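Local coordinates for protein type III secretion system effector HopBA1 (Pseudomonas syringae pv. aptata, PDB 5T09) that acts as a virulence factor recognised by the Arabidopsis disease resistance protein RBA1, whose self-association it enhances, thereby triggering plant cell death, at residues 210-215 with 228-233; 138-143 with 167-172; 57-62 with 116-121. All blocks are in the same frame, centred on the assembly; numbering follows the deposited sequence.

Interaction 1 of 3, residues 210-215 with 228-233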
loop_
_atom_site.group_PDB
_atom_site.type_symbol
_atom_site.label_atom_id
_atom_site.label_comp_id
_atom_site.label_asym_id
_atom_site.label_seq_id
_atom_site.Cartn_x
_atom_site.Cartn_y
_atom_site.Cartn_z
ATOM N N VAL A 210 10.115 2.217 -0.173
ATOM C CA VAL A 210 9.034 2.332 0.798
ATOM C C VAL A 210 8.686 3.803 0.969
ATOM O O VAL A 210 9.573 4.638 1.189
ATOM C CB VAL A 210 9.419 1.703 2.148
ATOM C CG1 VAL A 210 8.281 1.855 3.151
ATOM C CG2 VAL A 210 9.771 0.233 1.965
ATOM N N ILE A 211 7.396 4.114 0.880
ATOM C CA ILE A 211 6.886 5.470 1.035
ATOM C C ILE A 211 6.133 5.564 2.353
ATOM O O ILE A 211 5.361 4.665 2.705
ATOM C CB ILE A 211 5.969 5.863 -0.139
ATOM C CG1 ILE A 211 6.760 5.866 -1.449
ATOM C CG2 ILE A 211 5.318 7.232 0.122
ATOM C CD1 ILE A 211 5.933 6.174 -2.684
ATOM N N SER A 212 6.360 6.655 3.075
ATOM C CA SER A 212 5.615 6.997 4.276
ATOM C C SER A 212 4.960 8.354 4.067
ATOM O O SER A 212 5.225 9.048 3.083
ATOM C CB SER A 212 6.524 7.030 5.510
ATOM O OG SER A 212 7.477 8.071 5.404
ATOM N N PHE A 213 4.104 8.741 5.009
ATOM C CA PHE A 213 3.330 9.968 4.873
ATOM C C PHE A 213 3.468 10.839 6.111
ATOM O O PHE A 213 3.360 10.352 7.241
ATOM C CB PHE A 213 1.862 9.651 4.605
ATOM C CG PHE A 213 1.636 9.017 3.273
ATOM C CD1 PHE A 213 1.480 9.797 2.140
ATOM C CD2 PHE A 213 1.610 7.643 3.143
ATOM C CE1 PHE A 213 1.287 9.216 0.905
ATOM C CE2 PHE A 213 1.417 7.056 1.913
ATOM C CZ PHE A 213 1.257 7.844 0.790
ATOM N N ASP A 214 3.707 12.124 5.879
ATOM C CA ASP A 214 3.710 13.155 6.911
ATOM C C ASP A 214 2.439 13.977 6.715
ATOM O O ASP A 214 2.368 14.823 5.820
ATOM C CB ASP A 214 4.965 14.016 6.810
ATOM C CG ASP A 214 4.896 15.262 7.671
ATOM O OD1 ASP A 214 4.034 15.324 8.574
ATOM O OD2 ASP A 214 5.709 16.181 7.445
ATOM N N LEU A 215 1.433 13.718 7.549
ATOM C CA LEU A 215 0.151 14.401 7.457
ATOM C C LEU A 215 0.038 15.564 8.437
ATOM O O LEU A 215 -1.076 15.968 8.783
ATOM C CB LEU A 215 -0.989 13.407 7.688
ATOM C CG LEU A 215 -0.966 12.152 6.808
ATOM C CD1 LEU A 215 -2.138 11.241 7.138
ATOM C CD2 LEU A 215 -0.973 12.511 5.330
ATOM N N GLU A 228 14.659 4.745 9.843
ATOM C CA GLU A 228 14.834 3.821 8.728
ATOM C C GLU A 228 13.557 3.040 8.423
ATOM O O GLU A 228 13.616 1.908 7.937
ATOM C CB GLU A 228 15.991 2.859 9.008
ATOM C CG GLU A 228 15.912 2.139 10.346
ATOM C CD GLU A 228 16.961 1.048 10.482
ATOM O OE1 GLU A 228 17.358 0.464 9.451
ATOM O OE2 GLU A 228 17.391 0.776 11.623
ATOM N N HIS A 229 12.396 3.633 8.693
ATOM C CA HIS A 229 11.120 2.971 8.450
ATOM C C HIS A 229 10.543 3.283 7.073
ATOM O O HIS A 229 9.482 2.756 6.725
ATOM C CB HIS A 229 10.114 3.357 9.541
ATOM C CG HIS A 229 10.561 3.001 10.927
ATOM N ND1 HIS A 229 11.798 2.456 11.194
ATOM C CD2 HIS A 229 9.933 3.110 12.122
ATOM C CE1 HIS A 229 11.915 2.246 12.493
ATOM N NE2 HIS A 229 10.797 2.635 13.079
ATOM N N SER A 230 11.214 4.118 6.285
ATOM C CA SER A 230 10.813 4.405 4.913
ATOM C C SER A 230 11.984 5.096 4.231
ATOM O O SER A 230 12.932 5.540 4.885
ATOM C CB SER A 230 9.562 5.283 4.853
ATOM O OG SER A 230 9.840 6.588 5.342
ATOM N N HIS A 231 11.907 5.189 2.905
ATOM C CA HIS A 231 12.927 5.876 2.123
ATOM C C HIS A 231 12.552 7.312 1.781
ATOM O O HIS A 231 13.422 8.187 1.783
ATOM C CB HIS A 231 13.206 5.108 0.831
ATOM C CG HIS A 231 13.752 3.732 1.053
ATOM N ND1 HIS A 231 12.952 2.611 1.085
ATOM C CD2 HIS A 231 15.017 3.296 1.263
ATOM C CE1 HIS A 231 13.700 1.543 1.297
ATOM N NE2 HIS A 231 14.957 1.932 1.411
ATOM N N ILE A 232 11.283 7.578 1.469
ATOM C CA ILE A 232 10.825 8.935 1.195
ATOM C C ILE A 232 9.511 9.169 1.922
ATOM O O ILE A 232 8.714 8.248 2.124
ATOM C CB ILE A 232 10.665 9.214 -0.319
ATOM C CG1 ILE A 232 9.654 8.258 -0.959
ATOM C CG2 ILE A 232 12.016 9.115 -1.018
ATOM C CD1 ILE A 232 9.219 8.690 -2.348
ATOM N N VAL A 233 9.294 10.419 2.320
ATOM C CA VAL A 233 8.086 10.833 3.019
ATOM C C VAL A 233 7.327 11.789 2.111
ATOM O O VAL A 233 7.892 12.783 1.637
ATOM C CB VAL A 233 8.411 11.504 4.365
ATOM C CG1 VAL A 233 7.136 11.697 5.179
ATOM C CG2 VAL A 233 9.437 10.690 5.141
#

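Interaction 2 of 3, residues 138-143 with 167-172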
loop_
_atom_site.group_PDB
_atom_site.type_symbol
_atom_site.label_atom_id
_atom_site.label_comp_id
_atom_site.label_asym_id
_atom_site.label_seq_id
_atom_site.Cartn_x
_atom_site.Cartn_y
_atom_site.Cartn_z
ATOM N N SER A 138 -4.956 -7.012 -6.825
ATOM C CA SER A 138 -5.089 -8.297 -6.157
ATOM C C SER A 138 -4.871 -8.116 -4.663
ATOM O O SER A 138 -4.406 -7.070 -4.200
ATOM C CB SER A 138 -4.100 -9.328 -6.718
ATOM O OG SER A 138 -2.774 -9.004 -6.335
ATOM N N GLY A 139 -5.211 -9.157 -3.911
ATOM C CA GLY A 139 -5.099 -9.142 -2.463
ATOM C C GLY A 139 -3.865 -9.877 -1.976
ATOM O O GLY A 139 -3.402 -10.832 -2.600
ATOM N N ILE A 140 -3.328 -9.414 -0.846
ATOM C CA ILE A 140 -2.159 -10.031 -0.229
ATOM C C ILE A 140 -2.454 -10.614 1.140
ATOM O O ILE A 140 -1.618 -11.367 1.666
ATOM C CB ILE A 140 -0.991 -9.028 -0.109
ATOM C CG1 ILE A 140 -1.373 -7.903 0.861
ATOM C CG2 ILE A 140 -0.625 -8.499 -1.479
ATOM C CD1 ILE A 140 -0.323 -6.833 1.041
ATOM N N ASP A 141 -3.592 -10.292 1.742
ATOM C CA ASP A 141 -3.761 -10.568 3.157
ATOM C C ASP A 141 -4.128 -12.029 3.392
ATOM O O ASP A 141 -4.587 -12.743 2.496
ATOM C CB ASP A 141 -4.829 -9.655 3.760
ATOM C CG ASP A 141 -4.673 -9.492 5.260
ATOM O OD1 ASP A 141 -3.610 -9.880 5.796
ATOM O OD2 ASP A 141 -5.606 -8.965 5.900
ATOM N N ARG A 142 -3.908 -12.466 4.630
ATOM C CA ARG A 142 -4.187 -13.828 5.051
ATOM C C ARG A 142 -4.866 -13.783 6.407
ATOM O O ARG A 142 -4.510 -12.962 7.258
ATOM C CB ARG A 142 -2.902 -14.659 5.126
ATOM C CG ARG A 142 -3.070 -16.019 5.776
ATOM C CD ARG A 142 -1.778 -16.795 5.699
ATOM N NE ARG A 142 -1.432 -17.109 4.316
ATOM C CZ ARG A 142 -1.385 -18.331 3.790
ATOM N NH1 ARG A 142 -1.643 -19.406 4.525
ATOM N NH2 ARG A 142 -1.062 -18.479 2.515
ATOM N N LYS A 143 -5.834 -14.673 6.608
ATOM C CA LYS A 143 -6.624 -14.643 7.831
ATOM C C LYS A 143 -5.741 -14.892 9.045
ATOM O O LYS A 143 -4.872 -15.768 9.035
ATOM C CB LYS A 143 -7.738 -15.687 7.777
ATOM C CG LYS A 143 -8.626 -15.685 9.019
ATOM C CD LYS A 143 -9.914 -16.465 8.802
ATOM C CE LYS A 143 -10.947 -16.144 9.876
ATOM N NZ LYS A 143 -10.495 -16.517 11.245
ATOM N N VAL A 167 5.852 -12.399 5.258
ATOM C CA VAL A 167 6.328 -13.426 4.340
ATOM C C VAL A 167 5.202 -13.903 3.437
ATOM O O VAL A 167 5.430 -14.223 2.263
ATOM C CB VAL A 167 6.964 -14.586 5.135
ATOM C CG1 VAL A 167 5.914 -15.346 5.937
ATOM C CG2 VAL A 167 7.702 -15.513 4.208
ATOM N N ALA A 168 3.970 -13.942 3.952
ATOM C CA ALA A 168 2.840 -14.408 3.159
ATOM C C ALA A 168 2.289 -13.300 2.270
ATOM O O ALA A 168 1.898 -13.554 1.126
ATOM C CB ALA A 168 1.743 -14.948 4.076
ATOM N N TRP A 169 2.231 -12.073 2.787
ATOM C CA TRP A 169 1.914 -10.926 1.944
ATOM C C TRP A 169 2.824 -10.887 0.724
ATOM O O TRP A 169 2.372 -10.644 -0.401
ATOM C CB TRP A 169 2.080 -9.632 2.733
ATOM C CG TRP A 169 0.969 -9.273 3.668
ATOM C CD1 TRP A 169 -0.053 -10.069 4.097
ATOM C CD2 TRP A 169 0.778 -8.002 4.288
ATOM N NE1 TRP A 169 -0.872 -9.365 4.951
ATOM C CE2 TRP A 169 -0.380 -8.093 5.086
ATOM C CE3 TRP A 169 1.480 -6.795 4.250
ATOM C CZ2 TRP A 169 -0.850 -7.020 5.837
ATOM C CZ3 TRP A 169 1.016 -5.737 4.994
ATOM C CH2 TRP A 169 -0.144 -5.851 5.775
ATOM N N ASP A 170 4.120 -11.108 0.942
ATOM C CA ASP A 170 5.092 -11.042 -0.145
ATOM C C ASP A 170 4.878 -12.170 -1.145
ATOM O O ASP A 170 4.957 -11.955 -2.361
ATOM C CB ASP A 170 6.505 -11.080 0.439
ATOM C CG ASP A 170 7.583 -11.050 -0.621
ATOM O OD1 ASP A 170 7.852 -9.962 -1.174
ATOM O OD2 ASP A 170 8.175 -12.114 -0.892
ATOM N N ALA A 171 4.582 -13.376 -0.656
ATOM C CA ALA A 171 4.355 -14.499 -1.557
ATOM C C ALA A 171 3.139 -14.255 -2.441
ATOM O O ALA A 171 3.153 -14.584 -3.634
ATOM C CB ALA A 171 4.187 -15.791 -0.755
ATOM N N ALA A 172 2.074 -13.682 -1.873
ATOM C CA ALA A 172 0.871 -13.410 -2.652
ATOM C C ALA A 172 1.102 -12.289 -3.658
ATOM O O ALA A 172 0.621 -12.359 -4.794
ATOM C CB ALA A 172 -0.286 -13.055 -1.720
HETATM O O HOH W 1 -1.562 -10.432 -4.426
HETATM O O HOH W 2 -1.126 -13.975 2.039
#

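Interaction 3 of 3, residues 57-62 with 116-121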
loop_
_atom_site.group_PDB
_atom_site.type_symbol
_atom_site.label_atom_id
_atom_site.label_comp_id
_atom_site.label_asym_id
_atom_site.label_seq_id
_atom_site.Cartn_x
_atom_site.Cartn_y
_atom_site.Cartn_z
ATOM N N GLY A 57 -7.554 4.821 7.669
ATOM C CA GLY A 57 -8.498 5.859 8.018
ATOM C C GLY A 57 -8.174 7.227 7.455
ATOM O O GLY A 57 -9.036 8.114 7.497
ATOM N N LYS A 58 -6.972 7.423 6.923
ATOM C CA LYS A 58 -6.544 8.730 6.441
ATOM C C LYS A 58 -6.915 8.867 4.969
ATOM O O LYS A 58 -6.431 8.102 4.128
ATOM C CB LYS A 58 -5.041 8.914 6.650
ATOM C CG LYS A 58 -4.607 8.874 8.112
ATOM C CD LYS A 58 -5.263 9.974 8.938
ATOM C CE LYS A 58 -4.733 9.974 10.361
ATOM N NZ LYS A 58 -5.355 11.033 11.193
ATOM N N LEU A 59 -7.766 9.850 4.667
ATOM C CA LEU A 59 -8.320 9.999 3.323
ATOM C C LEU A 59 -7.254 10.354 2.292
ATOM O O LEU A 59 -7.387 9.996 1.117
ATOM C CB LEU A 59 -9.409 11.073 3.336
ATOM C CG LEU A 59 -10.593 10.809 4.273
ATOM C CD1 LEU A 59 -11.390 12.078 4.513
ATOM C CD2 LEU A 59 -11.487 9.725 3.704
ATOM N N PHE A 60 -6.197 11.059 2.702
ATOM C CA PHE A 60 -5.231 11.573 1.735
ATOM C C PHE A 60 -4.615 10.456 0.901
ATOM O O PHE A 60 -4.378 10.630 -0.300
ATOM C CB PHE A 60 -4.132 12.356 2.454
ATOM C CG PHE A 60 -2.998 12.766 1.560
ATOM C CD1 PHE A 60 -3.058 13.950 0.841
ATOM C CD2 PHE A 60 -1.873 11.966 1.434
ATOM C CE1 PHE A 60 -2.021 14.328 0.017
ATOM C CE2 PHE A 60 -0.831 12.341 0.611
ATOM C CZ PHE A 60 -0.905 13.522 -0.099
ATOM N N ILE A 61 -4.339 9.308 1.514
ATOM C CA ILE A 61 -3.552 8.256 0.875
ATOM C C ILE A 61 -4.358 7.603 -0.243
ATOM O O ILE A 61 -3.874 7.543 -1.383
ATOM C CB ILE A 61 -3.064 7.239 1.920
ATOM C CG1 ILE A 61 -2.070 7.927 2.864
ATOM C CG2 ILE A 61 -2.401 6.039 1.252
ATOM C CD1 ILE A 61 -1.699 7.137 4.094
ATOM N N PRO A 62 -5.571 7.100 0.008
ATOM C CA PRO A 62 -6.356 6.543 -1.107
ATOM C C PRO A 62 -6.713 7.575 -2.165
ATOM O O PRO A 62 -6.789 7.229 -3.349
ATOM C CB PRO A 62 -7.607 5.978 -0.415
ATOM C CG PRO A 62 -7.669 6.661 0.906
ATOM C CD PRO A 62 -6.247 6.904 1.301
ATOM N N GLY A 116 -13.713 3.609 8.963
ATOM C CA GLY A 116 -14.419 4.819 8.542
ATOM C C GLY A 116 -15.117 4.646 7.211
ATOM O O GLY A 116 -14.562 4.124 6.244
ATOM N N ASP A 117 -16.370 5.106 7.160
ATOM C CA ASP A 117 -17.156 4.982 5.937
ATOM C C ASP A 117 -16.526 5.778 4.798
ATOM O O ASP A 117 -16.339 5.260 3.691
ATOM C CB ASP A 117 -18.587 5.444 6.189
ATOM C CG ASP A 117 -19.477 5.264 4.979
ATOM O OD1 ASP A 117 -19.988 4.142 4.782
ATOM O OD2 ASP A 117 -19.667 6.243 4.227
ATOM N N ALA A 118 -16.195 7.045 5.051
ATOM C CA ALA A 118 -15.577 7.873 4.020
ATOM C C ALA A 118 -14.288 7.243 3.516
ATOM O O ALA A 118 -14.061 7.136 2.305
ATOM C CB ALA A 118 -15.303 9.272 4.568
ATOM N N TRP A 119 -13.426 6.821 4.440
ATOM C CA TRP A 119 -12.167 6.202 4.051
ATOM C C TRP A 119 -12.406 4.936 3.237
ATOM O O TRP A 119 -11.776 4.725 2.195
ATOM C CB TRP A 119 -11.337 5.902 5.297
ATOM C CG TRP A 119 -10.048 5.203 5.001
ATOM C CD1 TRP A 119 -8.885 5.769 4.569
ATOM C CD2 TRP A 119 -9.792 3.802 5.130
ATOM N NE1 TRP A 119 -7.919 4.804 4.416
ATOM C CE2 TRP A 119 -8.451 3.587 4.757
ATOM C CE3 TRP A 119 -10.567 2.708 5.528
ATOM C CZ2 TRP A 119 -7.868 2.325 4.769
ATOM C CZ3 TRP A 119 -9.987 1.452 5.537
ATOM C CH2 TRP A 119 -8.652 1.272 5.161
ATOM N N LEU A 120 -13.325 4.079 3.692
ATOM C CA LEU A 120 -13.624 2.869 2.933
ATOM C C LEU A 120 -14.134 3.219 1.543
ATOM O O LEU A 120 -13.823 2.529 0.565
ATOM C CB LEU A 120 -14.646 2.006 3.672
ATOM C CG LEU A 120 -14.824 0.600 3.086
ATOM C CD1 LEU A 120 -13.579 -0.243 3.340
ATOM C CD2 LEU A 120 -16.055 -0.095 3.640
ATOM N N ASP A 121 -14.922 4.290 1.433
ATOM C CA ASP A 121 -15.362 4.752 0.120
ATOM C C ASP A 121 -14.172 5.165 -0.739
ATOM O O ASP A 121 -14.081 4.796 -1.916
ATOM C CB ASP A 121 -16.342 5.915 0.281
ATOM C CG ASP A 121 -16.908 6.386 -1.042
ATOM O OD1 ASP A 121 -16.285 7.261 -1.680
ATOM O OD2 ASP A 121 -17.978 5.883 -1.443
#

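Interaction 1 of 3, residues 210-215 with 228-233
V210, S212 and V233 bury more surface here than any other residues of 210-215 and 228-233, and each is engaged by a different kind of contact. The V210 backbone is gripped at both ends of the residue. Its N-H points at the imidazole nitrogen ND1 of H231, with V210 N to H231 ND1 at 3.1 Å, a nearly straight bond (167°) whose donor sits slightly tilted from the ring plane. Its carbonyl takes H231 N at 2.9 Å from V210 O and, more weakly, I232 N. The V210 side chain crosses that of H231 at about a right angle, and its CG1 packs 4.0 Å from S230 CB. The imidazole thus supplies an acceptor to a backbone N-H ahead of the regular strand pairing, while K198 O accepts from its NE2. That pair of bonds is consistent with a neutral ring carrying its proton on NE2.

Parallel pairing follows, I211 beside I232 and S212 beside V233. S212 N donates to I232 O at 3.0 Å. On one face of the sheet the I211 and I232 side chains run alongside each other in the same direction, with their CG1 atoms 3.8 Å apart; L40 and A43 of helix 36-46 touch I211 there.

On the other face, S212 OG and S230 OG are hydrogen-bonded at 2.8 Å. Both hydroxyls stand between their own backbone N and carbonyl carbon (chi1 65° and 68°). V233 CG2 lies 3.3 Å from S212 OG, whereas CG1, anti to the backbone N, turns to D214 CB at 3.6 Å. D214 itself is bound by T216 and R222. The chemistry implies that side-chain bonds of H231 and S230 add to the backbone bond of H231 N ahead of the regular pairing at I232.

Interaction 2 of 3, residues 138-143 with 167-172
The W169 indole carries I140 over one face and D141 at its edge. I140 CD1 stands 3.5 Å above the ring plane, nearest CD2 and CE3, while I140 CG1 makes a CH-pi contact 4.0 Å from the centroid of the five-membered ring. CG1 is brought over the indole because it stands between the backbone N and carbonyl carbon of I140 (chi1 65°). W169 also stacks with the ring of H193. At the indole edge, W169 NE1 donates to D141 OD1 at 2.9 Å; the acceptor is in the ring plane, but the donor comes from above the carboxylate, whose plane is 81° from the indole. R142 N adds a weak bond to the same oxygen. The R142 guanidinium meets A168 CB obliquely, NE lying 3.8 Å from it.

A172 CB packs 3.9 Å from I140 CA, on the same side of the indole as I140. One water joins S138 OG, G139 O and, weakly, A172 O; a second donates to I140 O and weakly to A168 O. Strand 138-141 and helix 167-172 run nearly antiparallel (161°), a helix packed along the outermost parallel strand of an EreA/ChaN-like alpha/beta fold.

Interaction 3 of 3, residues 57-62 with 116-121
W119 lays its indole against the backbone of G57, which crosses one face of the ring. G57 CA is 3.5 Å from the centroid of the five-membered ring, a CH-pi contact over the face, and G57 N stands 3.2 Å above the ring plane, nearest NE1 and CE2. Although G57 N and W119 NE1 are only 3.3 Å apart, both are donors and no hydrogen bond joins them. W119 CG, anti to the backbone N (chi1 177°), is carried toward G57.

At the ring edge K58 O lies in the plane, 3.4 Å from W119 CD1. P62 CG approaches that same carbon obliquely, at 4.0 Å, the proline and tryptophan side chains crossing at about a right angle. L59 meets the helix backbone rather than the ring: its CD2 is 3.6 Å from W119 N and 3.9 Å from A118 CB. F84 meets the indole with its ring plane about 80° from it.

G57 has a positive phi (100°), a backbone conformation in which a side chain would press on the preceding carbonyl oxygen. Polar support for this turn comes from the C-terminal residue N239, whose side chain bonds both G57 O and L59 N. Between the two segments themselves there is no hydrogen bond. The chemistry therefore implies that the turn leading into helix 60-74 is held against the start of helix 117-132 by van der Waals and CH-pi contact, with the indole as the main shared surface.

How the interactions relate
Interactions 1 and 2 are buried contacts that reach the same sheet on opposite sides of the chain's centre, one between neighbouring parallel strands, the other between an outermost strand and a helix. Interaction 3, partly buried, joins two helix starts. The chemistry changes accordingly: backbone pairing with serine and histidine bonds in interaction 1, an indole bonded to a carboxylate with bridging waters in interaction 2, and van der Waals and CH-pi contact without a hydrogen bond across interaction 3. Interactions 1 and 3 touch directly, F213 CD2 lying 3.5 Å from I61 CD1, so helix 60-74 packs on strand 209-214. Interaction 2 stays about 11 Å from either at nearest atoms, yet helix 117-132 leads in sequence to its strand.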